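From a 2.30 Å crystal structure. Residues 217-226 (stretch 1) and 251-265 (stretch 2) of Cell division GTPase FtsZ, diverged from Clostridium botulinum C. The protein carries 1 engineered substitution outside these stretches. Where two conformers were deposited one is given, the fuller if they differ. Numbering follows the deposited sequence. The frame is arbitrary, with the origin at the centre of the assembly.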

# COMPACT_ATOMS: atom_id res chain seq x y z
N GLU A 217 12.41 2.56 7.60
CA GLU A 217 13.82 2.90 7.50
C GLU A 217 14.29 3.65 8.76
O GLU A 217 13.58 4.48 9.31
CB GLU A 217 14.12 3.65 6.21
CG GLU A 217 14.00 2.75 4.97
CD GLU A 217 14.28 3.47 3.67
OE1 GLU A 217 14.63 4.66 3.69
OE2 GLU A 217 14.13 2.84 2.60
N PHE A 218 15.50 3.33 9.21
CA PHE A 218 16.00 3.89 10.45
C PHE A 218 17.43 4.38 10.36
O PHE A 218 18.19 3.97 9.48
CB PHE A 218 15.85 2.90 11.61
CG PHE A 218 16.68 1.66 11.46
CD1 PHE A 218 17.91 1.55 12.09
CD2 PHE A 218 16.22 0.58 10.72
CE1 PHE A 218 18.68 0.40 11.97
CE2 PHE A 218 16.97 -0.58 10.59
CZ PHE A 218 18.21 -0.67 11.22
N ASP A 219 17.78 5.25 11.31
CA ASP A 219 19.07 5.92 11.34
C ASP A 219 20.22 4.97 11.67
O ASP A 219 20.14 4.22 12.64
CB ASP A 219 19.03 7.05 12.36
CG ASP A 219 20.28 7.90 12.34
OD1 ASP A 219 21.27 7.49 11.70
OD2 ASP A 219 20.26 8.98 12.97
N ASP A 220 21.28 5.03 10.87
CA ASP A 220 22.47 4.22 11.09
C ASP A 220 23.16 4.65 12.39
O ASP A 220 24.02 3.93 12.90
CB ASP A 220 23.44 4.36 9.92
CG ASP A 220 23.94 5.79 9.73
OD1 ASP A 220 23.12 6.72 9.85
OD2 ASP A 220 25.15 5.97 9.48
N LYS A 221 22.77 5.81 12.91
CA LYS A 221 23.45 6.42 14.05
C LYS A 221 23.13 5.83 15.43
O LYS A 221 23.91 5.06 15.98
CB LYS A 221 23.20 7.93 14.07
CG LYS A 221 23.76 8.66 12.86
CD LYS A 221 23.61 10.16 13.02
CE LYS A 221 24.52 10.91 12.06
NZ LYS A 221 24.74 12.32 12.48
N GLU A 222 21.98 6.22 15.99
CA GLU A 222 21.68 5.94 17.40
C GLU A 222 21.44 4.46 17.71
O GLU A 222 21.50 3.60 16.83
CB GLU A 222 20.50 6.80 17.89
CG GLU A 222 19.38 6.97 16.88
CD GLU A 222 18.33 7.97 17.32
OE1 GLU A 222 18.21 8.23 18.54
OE2 GLU A 222 17.62 8.51 16.45
N ASP A 223 21.19 4.17 18.98
CA ASP A 223 20.83 2.83 19.41
C ASP A 223 19.74 2.27 18.49
O ASP A 223 18.79 2.96 18.12
CB ASP A 223 20.35 2.88 20.86
CG ASP A 223 19.80 1.55 21.34
OD1 ASP A 223 20.53 0.84 22.05
OD2 ASP A 223 18.64 1.22 21.02
N ILE A 224 19.88 1.01 18.09
CA ILE A 224 19.00 0.45 17.09
C ILE A 224 17.54 0.35 17.56
O ILE A 224 16.63 0.57 16.79
CB ILE A 224 19.51 -0.91 16.54
CG1 ILE A 224 18.65 -1.36 15.37
CG2 ILE A 224 19.53 -1.97 17.63
CD1 ILE A 224 19.23 -2.54 14.66
N GLN A 225 17.33 0.06 18.85
CA GLN A 225 15.97 0.06 19.40
C GLN A 225 15.36 1.46 19.38
O GLN A 225 14.17 1.63 19.06
CB GLN A 225 15.94 -0.52 20.81
CG GLN A 225 16.25 -2.01 20.90
CD GLN A 225 16.09 -2.56 22.31
OE1 GLN A 225 14.99 -2.62 22.86
NE2 GLN A 225 17.20 -2.98 22.91
N VAL A 226 16.16 2.47 19.71
CA VAL A 226 15.69 3.85 19.70
C VAL A 226 15.38 4.32 18.28
O VAL A 226 14.36 4.96 18.04
CB VAL A 226 16.71 4.82 20.38
CG1 VAL A 226 16.21 6.26 20.33
CG2 VAL A 226 16.97 4.40 21.81
N SER A 251 17.53 -5.40 5.67
CA SER A 251 18.74 -5.04 4.93
C SER A 251 19.40 -3.79 5.55
O SER A 251 18.80 -2.71 5.58
CB SER A 251 18.45 -4.82 3.45
OG SER A 251 19.63 -4.44 2.76
N THR A 252 20.63 -3.96 6.02
CA THR A 252 21.29 -2.93 6.81
C THR A 252 22.72 -2.68 6.35
O THR A 252 23.38 -3.57 5.82
CB THR A 252 21.32 -3.36 8.28
OG1 THR A 252 21.91 -4.67 8.38
CG2 THR A 252 19.89 -3.42 8.83
N THR A 253 23.20 -1.46 6.56
CA THR A 253 24.55 -1.08 6.15
C THR A 253 25.64 -1.78 6.96
O THR A 253 26.74 -2.01 6.45
CB THR A 253 24.76 0.44 6.23
OG1 THR A 253 24.37 0.91 7.53
CG2 THR A 253 23.94 1.15 5.17
N ARG A 254 25.34 -2.10 8.21
CA ARG A 254 26.29 -2.81 9.06
C ARG A 254 25.65 -4.06 9.66
O ARG A 254 24.46 -4.30 9.48
CB ARG A 254 26.79 -1.91 10.20
CG ARG A 254 26.71 -0.42 9.92
CD ARG A 254 27.34 0.38 11.06
NE ARG A 254 27.26 1.82 10.84
CZ ARG A 254 28.06 2.71 11.42
NH1 ARG A 254 29.02 2.31 12.25
NH2 ARG A 254 27.92 4.01 11.16
N VAL A 255 26.45 -4.84 10.38
CA VAL A 255 25.92 -5.93 11.19
C VAL A 255 25.01 -5.32 12.24
O VAL A 255 25.37 -4.31 12.85
CB VAL A 255 27.05 -6.69 11.92
CG1 VAL A 255 26.48 -7.53 13.06
CG2 VAL A 255 27.84 -7.54 10.94
N VAL A 256 23.84 -5.90 12.44
CA VAL A 256 22.93 -5.42 13.48
C VAL A 256 22.44 -6.57 14.35
O VAL A 256 22.60 -7.73 14.00
CB VAL A 256 21.73 -4.67 12.89
CG1 VAL A 256 22.20 -3.49 12.06
CG2 VAL A 256 20.86 -5.61 12.06
N ASP A 257 21.86 -6.22 15.48
CA ASP A 257 21.28 -7.20 16.38
C ASP A 257 19.84 -7.47 15.95
O ASP A 257 18.94 -6.68 16.22
CB ASP A 257 21.32 -6.67 17.81
CG ASP A 257 20.59 -7.57 18.79
OD1 ASP A 257 20.28 -8.72 18.42
OD2 ASP A 257 20.34 -7.13 19.93
N VAL A 258 19.63 -8.58 15.27
CA VAL A 258 18.32 -8.89 14.71
C VAL A 258 17.27 -9.14 15.79
O VAL A 258 16.08 -8.91 15.57
CB VAL A 258 18.39 -10.10 13.77
CG1 VAL A 258 17.05 -10.78 13.68
CG2 VAL A 258 18.87 -9.66 12.40
N GLU A 259 17.70 -9.60 16.96
CA GLU A 259 16.76 -9.82 18.06
C GLU A 259 16.20 -8.51 18.61
O GLU A 259 15.08 -8.46 19.10
CB GLU A 259 17.39 -10.66 19.18
CG GLU A 259 16.37 -11.51 19.92
CD GLU A 259 15.67 -12.52 19.00
OE1 GLU A 259 16.29 -12.95 18.00
OE2 GLU A 259 14.50 -12.87 19.28
N ALA A 260 16.99 -7.44 18.54
CA ALA A 260 16.53 -6.14 19.00
C ALA A 260 15.54 -5.50 18.03
O ALA A 260 14.67 -4.74 18.43
CB ALA A 260 17.71 -5.20 19.25
N ILE A 261 15.67 -5.81 16.74
CA ILE A 261 14.74 -5.29 15.75
C ILE A 261 13.39 -5.95 15.94
O ILE A 261 12.36 -5.29 15.91
CB ILE A 261 15.23 -5.55 14.31
CG1 ILE A 261 16.50 -4.75 14.02
CG2 ILE A 261 14.12 -5.23 13.28
CD1 ILE A 261 17.09 -5.01 12.66
N LYS A 262 13.41 -7.27 16.12
CA LYS A 262 12.19 -8.02 16.36
C LYS A 262 11.52 -7.52 17.63
O LYS A 262 10.30 -7.49 17.76
CB LYS A 262 12.51 -9.51 16.48
CG LYS A 262 13.02 -10.14 15.18
CD LYS A 262 13.48 -11.58 15.41
CE LYS A 262 13.99 -12.19 14.11
NZ LYS A 262 14.59 -13.55 14.29
N SER A 263 12.35 -7.10 18.58
CA SER A 263 11.85 -6.60 19.85
C SER A 263 10.98 -5.37 19.65
O SER A 263 9.96 -5.19 20.32
CB SER A 263 13.03 -6.30 20.78
OG SER A 263 12.57 -5.69 21.97
N ILE A 264 11.37 -4.52 18.71
CA ILE A 264 10.62 -3.29 18.50
C ILE A 264 9.54 -3.45 17.43
O ILE A 264 8.45 -2.89 17.55
CB ILE A 264 11.54 -2.12 18.11
CG1 ILE A 264 12.56 -1.86 19.22
CG2 ILE A 264 10.72 -0.86 17.89
CD1 ILE A 264 11.95 -1.21 20.43
N VAL A 265 9.83 -4.22 16.39
CA VAL A 265 8.96 -4.25 15.22
C VAL A 265 7.88 -5.32 15.27
O VAL A 265 6.78 -5.13 14.76
CB VAL A 265 9.76 -4.40 13.92
CG1 VAL A 265 8.80 -4.50 12.73
CG2 VAL A 265 10.67 -3.20 13.75

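Two segments can pack closely without a single hydrogen bond between them, provided that a projecting side chain meets a hollow of matching shape. In this FtsZ contact the projection is Ile224, in the first turn of its helix. With chi1 and chi2 both t, its side chain extends so that CD1 lies 3.7 Å from CB of Val256 and 3.6 Å from CG1 of Ile261. The loop before the second helix thus supplies one wall of the pocket and the helix itself another. The Ile224 branch methyl CG2 rests instead against Ala260, 4.0 Å from its CB. Alanine presents only a methyl here, and the backbones come close, with CA of Gln225 6.2 Å from CA of Ala260. Gln225 drapes over the same small residue, its CG 3.9 Å from Ala260 CB, while its CB meets CG1 of Ile264 at 4.0 Å.

Each helix start is capped internally: Asp223 OD2 accepts from Val226 N (3.1 Å) and, weakly, Gln225 N (2.8 Å), and Asp257 OD1 accepts weakly from Glu259 N (3.1 Å).

Beyond this knob the contact continues along the loop. Phe218 CZ approaches Thr252 CG2 obliquely at 4.0 Å, and a long salt bridge, Asp220 OD2 to Arg254 NH2 at 3.8 Å, spans the exposed margin near the guanidinium plane.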